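Local coordinates for sugar ABC transporter substrate-binding protein, BlMnBP1 (PDB 6I5R) that binds manno-oligosaccharides such as mannobiose and, as the solute-binding component of an ABC transporter, probably hands them on for uptake into the cell, at residues I22-I27 with F340-T345; I36-T41 with S330-E335; K126-A131 with I357-D362; A144-T149 with S348-N353. All coordinates share one frame; numbering follows the deposited sequence.

Interaction 1 of 4, residues I22-I27 with F340-T345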
loop_
_atom_site.group_PDB
_atom_site.type_symbol
_atom_site.label_atom_id
_atom_site.label_comp_id
_atom_site.label_asym_id
_atom_site.label_seq_id
_atom_site.Cartn_x
_atom_site.Cartn_y
_atom_site.Cartn_z
ATOM N N ILE A 22 2.649 21.525 20.524
ATOM C CA ILE A 22 3.085 21.947 19.192
ATOM C C ILE A 22 2.411 21.051 18.152
ATOM O O ILE A 22 2.496 19.818 18.235
ATOM C CB ILE A 22 4.614 21.856 19.054
ATOM C CG1 ILE A 22 5.319 22.507 20.236
ATOM C CG2 ILE A 22 5.088 22.490 17.755
ATOM C CD1 ILE A 22 6.802 22.108 20.343
ATOM N N THR A 23 1.765 21.665 17.170
ATOM C CA THR A 23 1.237 20.880 16.067
ATOM C C THR A 23 2.271 20.817 14.963
ATOM O O THR A 23 3.200 21.620 14.897
ATOM C CB THR A 23 -0.086 21.433 15.519
ATOM O OG1 THR A 23 0.081 22.768 15.039
ATOM C CG2 THR A 23 -1.174 21.375 16.604
ATOM N N TYR A 24 2.089 19.846 14.074
ATOM C CA TYR A 24 3.038 19.652 12.979
ATOM C C TYR A 24 3.253 20.893 12.119
ATOM O O TYR A 24 4.416 21.198 11.798
ATOM C CB TYR A 24 2.541 18.460 12.151
ATOM C CG TYR A 24 3.274 18.178 10.868
ATOM C CD1 TYR A 24 3.031 18.920 9.721
ATOM C CD2 TYR A 24 4.154 17.114 10.789
ATOM C CE1 TYR A 24 3.685 18.636 8.546
ATOM C CE2 TYR A 24 4.804 16.818 9.615
ATOM C CZ TYR A 24 4.584 17.582 8.501
ATOM O OH TYR A 24 5.257 17.277 7.334
ATOM N N PRO A 25 2.229 21.630 11.694
ATOM C CA PRO A 25 2.492 22.831 10.874
ATOM C C PRO A 25 3.324 23.892 11.603
ATOM O O PRO A 25 3.941 24.746 10.941
ATOM C CB PRO A 25 1.083 23.348 10.524
ATOM C CG PRO A 25 0.162 22.130 10.710
ATOM C CD PRO A 25 0.782 21.369 11.869
ATOM N N GLU A 26 3.339 23.861 12.944
ATOM C CA GLU A 26 4.003 24.850 13.792
ATOM C C GLU A 26 5.496 24.591 13.930
ATOM O O GLU A 26 6.220 25.454 14.447
ATOM C CB GLU A 26 3.322 24.865 15.161
ATOM C CG GLU A 26 1.907 25.501 15.184
ATOM C CD GLU A 26 1.229 25.455 16.553
ATOM O OE1 GLU A 26 1.370 24.428 17.259
ATOM O OE2 GLU A 26 0.549 26.451 16.943
ATOM N N ILE A 27 5.977 23.440 13.447
ATOM C CA ILE A 27 7.395 23.108 13.517
ATOM C C ILE A 27 8.121 23.846 12.406
ATOM O O ILE A 27 7.773 23.701 11.226
ATOM C CB ILE A 27 7.599 21.586 13.397
ATOM C CG1 ILE A 27 6.949 20.870 14.573
ATOM C CG2 ILE A 27 9.072 21.234 13.319
ATOM C CD1 ILE A 27 7.003 19.400 14.430
ATOM N N PHE A 340 11.346 14.546 13.283
ATOM C CA PHE A 340 11.874 13.582 12.323
ATOM C C PHE A 340 10.845 13.240 11.243
ATOM O O PHE A 340 11.191 13.108 10.067
ATOM C CB PHE A 340 12.343 12.311 13.049
ATOM C CG PHE A 340 12.890 11.272 12.114
ATOM C CD1 PHE A 340 14.107 11.474 11.485
ATOM C CD2 PHE A 340 12.180 10.122 11.845
ATOM C CE1 PHE A 340 14.599 10.560 10.588
ATOM C CE2 PHE A 340 12.679 9.184 10.941
ATOM C CZ PHE A 340 13.893 9.406 10.327
ATOM N N VAL A 341 9.575 13.068 11.617
ATOM C CA VAL A 341 8.560 12.799 10.598
ATOM C C VAL A 341 8.464 13.967 9.625
ATOM O O VAL A 341 8.386 13.789 8.405
ATOM C CB VAL A 341 7.200 12.505 11.256
ATOM C CG1 VAL A 341 6.091 12.512 10.216
ATOM C CG2 VAL A 341 7.231 11.179 11.974
ATOM N N LYS A 342 8.443 15.187 10.140
ATOM C CA LYS A 342 8.338 16.313 9.227
ATOM C C LYS A 342 9.573 16.407 8.345
ATOM O O LYS A 342 9.473 16.747 7.158
ATOM C CB LYS A 342 8.133 17.616 9.995
ATOM C CG LYS A 342 7.829 18.816 9.093
ATOM C CD LYS A 342 7.154 19.960 9.871
ATOM C CE LYS A 342 6.622 21.047 8.956
ATOM N NZ LYS A 342 5.913 22.113 9.730
ATOM N N TRP A 343 10.748 16.110 8.907
ATOM C CA TRP A 343 11.967 16.083 8.106
ATOM C C TRP A 343 11.857 15.013 7.026
ATOM O O TRP A 343 12.201 15.246 5.860
ATOM C CB TRP A 343 13.217 15.849 8.991
ATOM C CG TRP A 343 14.480 15.922 8.155
ATOM C CD1 TRP A 343 15.145 17.053 7.774
ATOM C CD2 TRP A 343 15.153 14.835 7.520
ATOM N NE1 TRP A 343 16.208 16.729 6.973
ATOM C CE2 TRP A 343 16.239 15.371 6.805
ATOM C CE3 TRP A 343 14.965 13.449 7.513
ATOM C CZ2 TRP A 343 17.108 14.578 6.048
ATOM C CZ3 TRP A 343 15.853 12.654 6.785
ATOM C CH2 TRP A 343 16.901 13.224 6.060
ATOM N N MET A 344 11.410 13.815 7.409
ATOM C CA MET A 344 11.187 12.771 6.418
ATOM C C MET A 344 10.255 13.262 5.317
ATOM O O MET A 344 10.511 13.047 4.127
ATOM C CB MET A 344 10.610 11.526 7.087
ATOM C CG MET A 344 11.626 10.667 7.828
ATOM S SD MET A 344 13.031 10.120 6.830
ATOM C CE MET A 344 12.246 9.211 5.464
ATOM N N THR A 345 9.172 13.942 5.698
ATOM C CA THR A 345 8.167 14.355 4.728
ATOM C C THR A 345 8.674 15.468 3.826
ATOM O O THR A 345 8.527 15.396 2.606
ATOM C CB THR A 345 6.890 14.804 5.446
ATOM O OG1 THR A 345 6.407 13.729 6.253
ATOM C CG2 THR A 345 5.823 15.189 4.439
#
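Lys-342 reaches out from its helix beneath the ring of Tyr-24 and ends against two backbone carbonyls. Lys-342 NZ donates to Tyr-24 O at 2.7 Å and to Ile-27 O at 2.9 Å. The second bond lies in the carbonyl plane, on a lone pair. Tyr-24 O also accepts from Ile-27 N, which comes to the opposite face of its plane.

The tight part is the aliphatic stem. It is extended, and Lys-342 CD sits over one face of the Tyr-24 ring, 3.9 Å from its centroid, a CH-pi contact. Lys-342 CB lies 3.4 Å from Tyr-24 CE2. NZ is also in an off-centre cation-pi position. The Ile-27 side chain runs past in the opposite sense, with Ile-27 CB 3.9 Å from Lys-342 CD. At the far end of the ring, Tyr-24 OH touches Thr-345 CB at 3.5 Å.

The outer side is looser. Pro-25 and Glu-26 turn away, and Glu-26 is exposed. An alanine in place of Lys-342 would probably leave the two carbonyls without their ammonium partner and open a gap under the tyrosine ring. A lysine thus ties a short 3-10 turn of the N-terminal segment to helix 331-346 of the periplasmic-binding-protein fold.

Interaction 2 of 4, residues I36-T41 with S330-E335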
loop_
_atom_site.group_PDB
_atom_site.type_symbol
_atom_site.label_atom_id
_atom_site.label_comp_id
_atom_site.label_asym_id
_atom_site.label_seq_id
_atom_site.Cartn_x
_atom_site.Cartn_y
_atom_site.Cartn_z
ATOM N N ILE A 36 16.852 19.892 21.913
ATOM C CA ILE A 36 16.499 18.575 22.404
ATOM C C ILE A 36 17.704 17.666 22.284
ATOM O O ILE A 36 18.399 17.665 21.254
ATOM C CB ILE A 36 15.294 17.999 21.640
ATOM C CG1 ILE A 36 14.084 18.913 21.800
ATOM C CG2 ILE A 36 14.950 16.617 22.179
ATOM C CD1 ILE A 36 12.929 18.528 20.866
ATOM N N LYS A 37 17.920 16.866 23.324
ATOM C CA LYS A 37 18.904 15.784 23.333
ATOM C C LYS A 37 18.171 14.515 23.740
ATOM O O LYS A 37 17.816 14.344 24.913
ATOM C CB LYS A 37 20.044 16.084 24.305
ATOM C CG LYS A 37 20.720 17.450 24.088
ATOM C CD LYS A 37 21.609 17.869 25.254
ATOM C CE LYS A 37 22.310 19.205 24.971
ATOM N NZ LYS A 37 21.607 20.063 23.946
ATOM N N THR A 38 17.917 13.630 22.779
ATOM C CA THR A 38 17.218 12.394 23.100
ATOM C C THR A 38 17.450 11.382 21.985
ATOM O O THR A 38 18.068 11.669 20.950
ATOM C CB THR A 38 15.727 12.648 23.315
ATOM O OG1 THR A 38 15.074 11.458 23.751
ATOM C CG2 THR A 38 15.070 13.090 22.024
ATOM N N THR A 39 16.908 10.193 22.215
ATOM C CA THR A 39 16.938 9.103 21.261
ATOM C C THR A 39 15.524 8.601 21.035
ATOM O O THR A 39 14.766 8.407 21.986
ATOM C CB THR A 39 17.809 7.973 21.777
ATOM O OG1 THR A 39 19.146 8.444 21.951
ATOM C CG2 THR A 39 17.807 6.842 20.799
ATOM N N ILE A 40 15.190 8.376 19.773
ATOM C CA ILE A 40 13.895 7.838 19.392
ATOM C C ILE A 40 14.114 6.562 18.602
ATOM O O ILE A 40 15.113 6.411 17.891
ATOM C CB ILE A 40 13.084 8.875 18.595
ATOM C CG1 ILE A 40 13.838 9.303 17.345
ATOM C CG2 ILE A 40 12.827 10.104 19.519
ATOM C CD1 ILE A 40 13.036 10.249 16.414
ATOM N N THR A 41 13.163 5.641 18.755
ATOM C CA THR A 41 13.171 4.344 18.100
ATOM C C THR A 41 12.115 4.407 17.008
ATOM O O THR A 41 10.947 4.714 17.285
ATOM C CB THR A 41 12.907 3.212 19.089
ATOM O OG1 THR A 41 14.037 3.105 19.965
ATOM C CG2 THR A 41 12.755 1.877 18.360
ATOM N N SER A 330 7.439 10.488 26.274
ATOM C CA SER A 330 7.601 11.796 26.917
ATOM C C SER A 330 7.343 12.919 25.921
ATOM O O SER A 330 7.386 12.717 24.704
ATOM C CB SER A 330 9.017 11.929 27.482
ATOM O OG SER A 330 9.981 12.081 26.446
ATOM N N LYS A 331 7.074 14.129 26.450
ATOM C CA LYS A 331 6.865 15.263 25.552
ATOM C C LYS A 331 8.103 15.490 24.681
ATOM O O LYS A 331 7.980 15.766 23.478
ATOM C CB LYS A 331 6.501 16.547 26.318
ATOM C CG LYS A 331 7.572 17.093 27.258
ATOM C CD LYS A 331 7.446 18.612 27.526
ATOM C CE LYS A 331 7.844 18.973 28.982
ATOM N NZ LYS A 331 9.017 18.213 29.585
ATOM N N GLU A 332 9.298 15.296 25.247
ATOM C CA GLU A 332 10.524 15.500 24.486
ATOM C C GLU A 332 10.580 14.551 23.299
ATOM O O GLU A 332 10.850 14.973 22.171
ATOM C CB GLU A 332 11.748 15.319 25.401
ATOM C CG GLU A 332 13.098 15.663 24.769
ATOM C CD GLU A 332 14.263 15.639 25.775
ATOM O OE1 GLU A 332 14.262 14.767 26.703
ATOM O OE2 GLU A 332 15.189 16.519 25.665
ATOM N N LYS A 333 10.293 13.261 23.533
ATOM C CA LYS A 333 10.379 12.281 22.452
ATOM C C LYS A 333 9.238 12.439 21.461
ATOM O O LYS A 333 9.417 12.180 20.268
ATOM C CB LYS A 333 10.399 10.857 23.014
ATOM C CG LYS A 333 11.652 10.600 23.845
ATOM C CD LYS A 333 11.778 9.132 24.260
ATOM C CE LYS A 333 13.040 8.917 25.098
ATOM N NZ LYS A 333 13.360 7.484 25.179
ATOM N N GLN A 334 8.059 12.842 21.930
ATOM C CA GLN A 334 6.992 13.177 20.998
ATOM C C GLN A 334 7.421 14.280 20.039
ATOM O O GLN A 334 7.181 14.200 18.828
ATOM C CB GLN A 334 5.737 13.595 21.760
ATOM C CG GLN A 334 5.030 12.477 22.478
ATOM C CD GLN A 334 3.685 12.895 22.986
ATOM O OE1 GLN A 334 3.240 13.974 22.692
ATOM N NE2 GLN A 334 3.010 12.020 23.732
ATOM N N GLU A 335 8.062 15.321 20.556
ATOM C CA GLU A 335 8.464 16.425 19.697
ATOM C C GLU A 335 9.632 16.025 18.807
ATOM O O GLU A 335 9.632 16.312 17.599
ATOM C CB GLU A 335 8.824 17.644 20.554
ATOM C CG GLU A 335 9.004 18.902 19.731
ATOM C CD GLU A 335 9.508 20.074 20.545
ATOM O OE1 GLU A 335 9.307 20.074 21.789
ATOM O OE2 GLU A 335 10.077 20.998 19.919
HETATM O O HOH W 1 12.828 5.629 22.855
#
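Ile-36 and Glu-332 make the closest apolar contact. CG2 of Ile-36 lies 3.3 Å from CG of Glu-332, and the two side chains run past each other in opposite directions. The glutamate chain is extended, with CG anti to the backbone N (chi1 -173°).

Mixed contacts follow. The other branch of Ile-36 ends in CD1, a methyl against a carboxylate, with Ile-36 CD1 3.8 Å from Glu-335 CD. Ile-40 CG2 is a methyl against a carbonyl, 4.1 Å from Lys-333 O. The extended stem of Lys-333 crosses Thr-38, where Lys-333 CE comes to 3.5 Å from Thr-38 OG1. Lys-333 CE is also 3.6 Å from Thr-39 O.

The polar group is small. Lys-333 NZ donates to a water at 3.0 Å, and that water bonds only weakly to Thr-39 O. Within the helix start, Ser-330 is the N-cap: Ser-330 OG accepts from Lys-333 N at 3.2 Å. An alanine at Glu-332 would probably leave Ile-36 CG2 without its covering methylene and open a gap there.

The axes of strand 38-41 and helix 331-335 lie at 64°. Strand 38-44 pairs in parallel with 73-79 and 100-102, and Ala-336, Ser-337 and Phe-340 carry the packing on Ile-40 further along helix 331-346.

Interaction 3 of 4, residues K126-A131 with I357-D362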
loop_
_atom_site.group_PDB
_atom_site.type_symbol
_atom_site.label_atom_id
_atom_site.label_comp_id
_atom_site.label_asym_id
_atom_site.label_seq_id
_atom_site.Cartn_x
_atom_site.Cartn_y
_atom_site.Cartn_z
ATOM N N LYS A 126 -3.320 21.620 4.605
ATOM C CA LYS A 126 -2.581 22.744 4.050
ATOM C C LYS A 126 -1.101 22.428 3.841
ATOM O O LYS A 126 -0.425 23.154 3.108
ATOM C CB LYS A 126 -2.704 23.967 4.963
ATOM C CG LYS A 126 -4.143 24.376 5.267
ATOM C CD LYS A 126 -4.273 25.688 6.093
ATOM C CE LYS A 126 -5.750 25.958 6.390
ATOM N NZ LYS A 126 -6.060 27.189 7.152
ATOM N N VAL A 127 -0.577 21.360 4.434
ATOM C CA VAL A 127 0.860 21.144 4.418
ATOM C C VAL A 127 1.233 19.723 4.029
ATOM O O VAL A 127 2.396 19.443 3.720
ATOM C CB VAL A 127 1.470 21.508 5.789
ATOM C CG1 VAL A 127 1.285 22.991 6.037
ATOM C CG2 VAL A 127 0.840 20.699 6.888
ATOM N N ILE A 128 0.260 18.813 4.010
ATOM C CA ILE A 128 0.504 17.488 3.463
ATOM C C ILE A 128 -0.670 17.038 2.609
ATOM O O ILE A 128 -1.811 17.470 2.793
ATOM C CB ILE A 128 0.767 16.425 4.554
ATOM C CG1 ILE A 128 -0.474 16.234 5.412
ATOM C CG2 ILE A 128 1.973 16.804 5.424
ATOM C CD1 ILE A 128 -0.291 15.121 6.448
ATOM N N LYS A 129 -0.365 16.118 1.694
ATOM C CA LYS A 129 -1.352 15.332 0.975
ATOM C C LYS A 129 -1.890 14.194 1.848
ATOM O O LYS A 129 -1.244 13.736 2.797
ATOM C CB LYS A 129 -0.732 14.747 -0.294
ATOM C CG LYS A 129 -0.142 15.790 -1.203
ATOM C CD LYS A 129 0.564 15.197 -2.415
ATOM C CE LYS A 129 1.467 16.254 -3.037
ATOM N NZ LYS A 129 2.310 15.770 -4.165
ATOM N N LEU A 130 -3.100 13.757 1.532
ATOM C CA LEU A 130 -3.697 12.584 2.148
ATOM C C LEU A 130 -3.866 12.768 3.653
ATOM O O LEU A 130 -3.733 11.823 4.422
ATOM C CB LEU A 130 -2.864 11.342 1.848
ATOM C CG LEU A 130 -2.667 11.135 0.353
ATOM C CD1 LEU A 130 -1.626 10.044 0.096
ATOM C CD2 LEU A 130 -3.980 10.746 -0.325
ATOM N N ALA A 131 -4.178 13.997 4.066
ATOM C CA ALA A 131 -4.264 14.303 5.482
ATOM C C ALA A 131 -5.414 13.591 6.166
ATOM O O ALA A 131 -5.342 13.375 7.373
ATOM C CB ALA A 131 -4.406 15.816 5.704
ATOM N N ILE A 357 5.177 9.399 -4.771
ATOM C CA ILE A 357 4.686 10.782 -4.896
ATOM C C ILE A 357 4.951 11.489 -3.589
ATOM O O ILE A 357 4.535 11.006 -2.521
ATOM C CB ILE A 357 3.193 10.787 -5.246
ATOM C CG1 ILE A 357 3.000 10.226 -6.652
ATOM C CG2 ILE A 357 2.608 12.183 -5.084
ATOM C CD1 ILE A 357 1.650 9.573 -6.795
ATOM N N PRO A 358 5.646 12.642 -3.598
ATOM C CA PRO A 358 5.911 13.354 -2.342
ATOM C C PRO A 358 4.626 13.788 -1.667
ATOM O O PRO A 358 3.605 14.054 -2.312
ATOM C CB PRO A 358 6.742 14.575 -2.760
ATOM C CG PRO A 358 6.982 14.482 -4.204
ATOM C CD PRO A 358 6.169 13.349 -4.783
ATOM N N ILE A 359 4.697 13.852 -0.341
ATOM C CA ILE A 359 3.540 14.130 0.489
ATOM C C ILE A 359 3.469 15.587 0.935
ATOM O O ILE A 359 2.371 16.059 1.272
ATOM C CB ILE A 359 3.541 13.158 1.693
ATOM C CG1 ILE A 359 3.449 11.734 1.145
ATOM C CG2 ILE A 359 2.416 13.454 2.651
ATOM C CD1 ILE A 359 2.179 11.413 0.478
ATOM N N LYS A 360 4.584 16.320 0.930
ATOM C CA LYS A 360 4.495 17.749 1.187
ATOM C C LYS A 360 3.475 18.363 0.238
ATOM O O LYS A 360 3.504 18.116 -0.975
ATOM C CB LYS A 360 5.858 18.422 1.020
ATOM C CG LYS A 360 5.810 19.888 1.408
ATOM C CD LYS A 360 7.159 20.586 1.252
ATOM C CE LYS A 360 7.099 21.914 1.962
ATOM N NZ LYS A 360 8.417 22.592 1.977
ATOM N N ALA A 361 2.551 19.143 0.799
ATOM C CA ALA A 361 1.362 19.551 0.057
ATOM C C ALA A 361 1.723 20.260 -1.236
ATOM O O ALA A 361 1.044 20.084 -2.253
ATOM C CB ALA A 361 0.482 20.462 0.906
ATOM N N ASP A 362 2.793 21.055 -1.229
ATOM C CA ASP A 362 3.073 21.964 -2.334
ATOM C C ASP A 362 4.048 21.408 -3.350
ATOM O O ASP A 362 4.576 22.181 -4.147
ATOM C CB ASP A 362 3.667 23.260 -1.802
ATOM C CG ASP A 362 5.011 23.031 -1.141
ATOM O OD1 ASP A 362 5.987 22.559 -1.803
ATOM O OD2 ASP A 362 5.105 23.277 0.073
#
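Lys-129 and Ile-359 join two loops through a single beta bridge, Ile-128 with Lys-360, in an antiparallel bonding pattern. Neither segment is a regular strand. Lys-129 N donates to Ile-359 O at 2.8 Å, nearly straight and in the carbonyl plane. The CA of Ile-128 also lies 3.2 Å from Ile-359 O, a CA-H...O contact.

The side chain of Lys-129 runs extended alongside the carbonyls of the partner loop. CG is anti to the carbonyl carbon (chi1 -56°). The methylenes pass Pro-358 O, Ile-359 O and Lys-360 O. At the end Lys-129 NZ donates to Pro-358 O at 2.8 Å and also to Asp-363 O just past the segment. Two carbonyls therefore share the ammonium group. Lys-129 crosses Ile-357 at about a right angle, with NZ near the methyl CG2.

The apolar side is built round Ile-359. Ile-359 CG2 meets Ile-128 CB at 3.9 Å. The tip of the other branch, Ile-359 CD1, touches Leu-130 CD1 at 4.1 Å, where the two side chains cross at about a right angle. Ile-143 and Ala-144 of strand 139-155 pack on Ile-359 as well, so the bridged loops rest on the sheet.

Ala-361 shuts the other end. Ala-361 CB sits close to the peptide between Val-127 and Ile-128, 3.5 Å from Ile-128 N. Ala-361 N donates to Val-127 O at 2.9 Å, from above the carbonyl plane, 67° out of it.

Interaction 4 of 4, residues A144-T149 with S348-N353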
loop_
_atom_site.group_PDB
_atom_site.type_symbol
_atom_site.label_atom_id
_atom_site.label_comp_id
_atom_site.label_asym_id
_atom_site.label_seq_id
_atom_site.Cartn_x
_atom_site.Cartn_y
_atom_site.Cartn_z
ATOM N N ALA A 144 1.590 9.918 5.428
ATOM C CA ALA A 144 2.049 8.872 4.530
ATOM C C ALA A 144 3.539 9.009 4.252
ATOM O O ALA A 144 4.078 10.113 4.189
ATOM C CB ALA A 144 1.263 8.924 3.217
ATOM N N ASN A 145 4.208 7.858 4.096
ATOM C CA ASN A 145 5.638 7.866 3.783
ATOM C C ASN A 145 5.868 8.336 2.344
ATOM O O ASN A 145 6.855 9.028 2.052
ATOM C CB ASN A 145 6.250 6.474 4.028
ATOM C CG ASN A 145 5.546 5.349 3.250
ATOM O OD1 ASN A 145 4.571 5.571 2.553
ATOM N ND2 ASN A 145 6.069 4.122 3.381
ATOM N N ASN A 146 4.980 7.939 1.433
ATOM C CA ASN A 146 4.889 8.487 0.091
ATOM C C ASN A 146 3.606 7.988 -0.548
ATOM O O ASN A 146 3.015 6.997 -0.114
ATOM C CB ASN A 146 6.106 8.143 -0.778
ATOM C CG ASN A 146 6.379 6.642 -0.886
ATOM O OD1 ASN A 146 5.793 5.837 -0.194
ATOM N ND2 ASN A 146 7.320 6.285 -1.742
ATOM N N GLY A 147 3.163 8.725 -1.568
ATOM C CA GLY A 147 1.955 8.366 -2.284
ATOM C C GLY A 147 2.300 7.333 -3.338
ATOM O O GLY A 147 3.259 7.495 -4.095
ATOM N N VAL A 148 1.546 6.243 -3.353
ATOM C CA VAL A 148 1.795 5.161 -4.284
ATOM C C VAL A 148 0.506 4.895 -5.037
ATOM O O VAL A 148 -0.589 5.246 -4.594
ATOM C CB VAL A 148 2.269 3.888 -3.566
ATOM C CG1 VAL A 148 3.665 4.074 -2.989
ATOM C CG2 VAL A 148 1.260 3.496 -2.461
ATOM N N THR A 149 0.644 4.289 -6.202
ATOM C CA THR A 149 -0.519 3.749 -6.875
ATOM C C THR A 149 -0.402 2.235 -6.894
ATOM O O THR A 149 0.652 1.669 -6.582
ATOM C CB THR A 149 -0.630 4.275 -8.294
ATOM O OG1 THR A 149 0.640 4.110 -8.922
ATOM C CG2 THR A 149 -1.050 5.744 -8.279
ATOM N N SER A 348 13.715 14.831 3.416
ATOM C CA SER A 348 14.560 13.651 3.261
ATOM C C SER A 348 14.804 13.282 1.807
ATOM O O SER A 348 15.877 12.759 1.473
ATOM C CB SER A 348 13.937 12.445 3.959
ATOM O OG SER A 348 12.719 12.101 3.364
ATOM N N GLY A 349 13.794 13.434 0.953
ATOM C CA GLY A 349 13.840 12.849 -0.374
ATOM C C GLY A 349 13.372 11.406 -0.458
ATOM O O GLY A 349 13.509 10.790 -1.522
ATOM N N PHE A 350 12.838 10.840 0.631
ATOM C CA PHE A 350 12.412 9.440 0.608
ATOM C C PHE A 350 11.475 9.156 -0.571
ATOM O O PHE A 350 11.671 8.196 -1.318
ATOM C CB PHE A 350 11.745 9.075 1.949
ATOM C CG PHE A 350 11.242 7.671 2.005
ATOM C CD1 PHE A 350 9.934 7.341 1.601
ATOM C CD2 PHE A 350 12.062 6.657 2.426
ATOM C CE1 PHE A 350 9.488 6.033 1.620
ATOM C CE2 PHE A 350 11.600 5.339 2.442
ATOM C CZ PHE A 350 10.304 5.043 2.043
ATOM N N ALA A 351 10.456 9.989 -0.763
ATOM C CA ALA A 351 9.515 9.733 -1.838
ATOM C C ALA A 351 10.193 9.781 -3.208
ATOM O O ALA A 351 9.947 8.906 -4.057
ATOM C CB ALA A 351 8.358 10.729 -1.745
ATOM N N LYS A 352 11.045 10.786 -3.453
ATOM C CA LYS A 352 11.751 10.861 -4.732
ATOM C C LYS A 352 12.615 9.623 -4.969
ATOM O O LYS A 352 12.797 9.200 -6.115
ATOM C CB LYS A 352 12.576 12.161 -4.780
ATOM C CG LYS A 352 13.416 12.372 -6.008
ATOM C CD LYS A 352 14.011 13.810 -6.056
ATOM C CE LYS A 352 15.075 14.046 -4.991
ATOM N NZ LYS A 352 16.375 13.380 -5.392
ATOM N N ASN A 353 13.085 8.988 -3.898
ATOM C CA ASN A 353 14.072 7.913 -4.038
ATOM C C ASN A 353 13.455 6.539 -4.164
ATOM O O ASN A 353 13.985 5.674 -4.875
ATOM C CB ASN A 353 15.029 7.998 -2.857
ATOM C CG ASN A 353 15.887 9.195 -2.951
ATOM O OD1 ASN A 353 16.115 9.680 -4.058
ATOM N ND2 ASN A 353 16.353 9.716 -1.819
#
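Asn-145 OD1 is gripped by two backbone N-H groups. Asn-146 N donates to Asn-145 OD1 at 2.7 Å, with a bent N-H...O angle of 132°, and Tyr-321 N donates from the neighbouring strand. Asn-145 ND2 in turn donates to Asp-320 OD2. The amide is thus fixed at both ends. The first torsion puts CG between the backbone N and the carbonyl carbon (chi1 56°), and a chi2 near 0° then sets OD1 where Asn-146 N reaches it.

Across the contact, the partner is Phe-350. Phe-350 CD1 comes to 3.5 Å from Asn-145 O, and Phe-350 CE1 to 4.1 Å from Asn-145 CB. The side chain of Asn-146 crosses that of Phe-350 at about a right angle, and the amide and ring planes are 63° apart. Asn-146 CB also packs on Ala-351 CB at 3.6 Å. These are van der Waals contacts, and they join strand 139-155 to the short helix 350-353.

The helix start is shaped by Ser-348. Ser-348 OG accepts from Phe-350 N at 3.0 Å, an ST turn, and is also bonded to Met-344 O. The Phe-350 side chain is also touched by Met-344, Met-49 and Tyr-62.

Asp-320 and Tyr-321 line the mannobiose pocket, and the side chain of Asn-145 is about 5 Å from a bound beta-D-mannopyranose. The chemistry is consistent with a second-shell role: an amide held at both its oxygen and its nitrogen, beside the Phe-350 ring, is likely to steady Asp-320 in the sugar pocket.

From the N terminus, residues 22-27 meet 340-345 in interaction 1 and close the longest loop. Interaction 2 opens at 36-41 and closes at 330-335, so it is nested inside interaction 1. Both use helix 331-346 and they touch through Ile-22 and Glu-335. Interaction 3 starts at 126-131 and closes at 357-362. Interaction 4, from 144-149 to 348-353, is nested inside it. Interactions 1 and 2 each cross interactions 3 and 4 along the chain. Interaction 1 touches 3 through Tyr-24 and 4 through Met-344. Together the contacts tie the N-terminal segment, helix 331-346 and the following loops to the sheet. Of the four, only interaction 4 comes next to the sugar pocket.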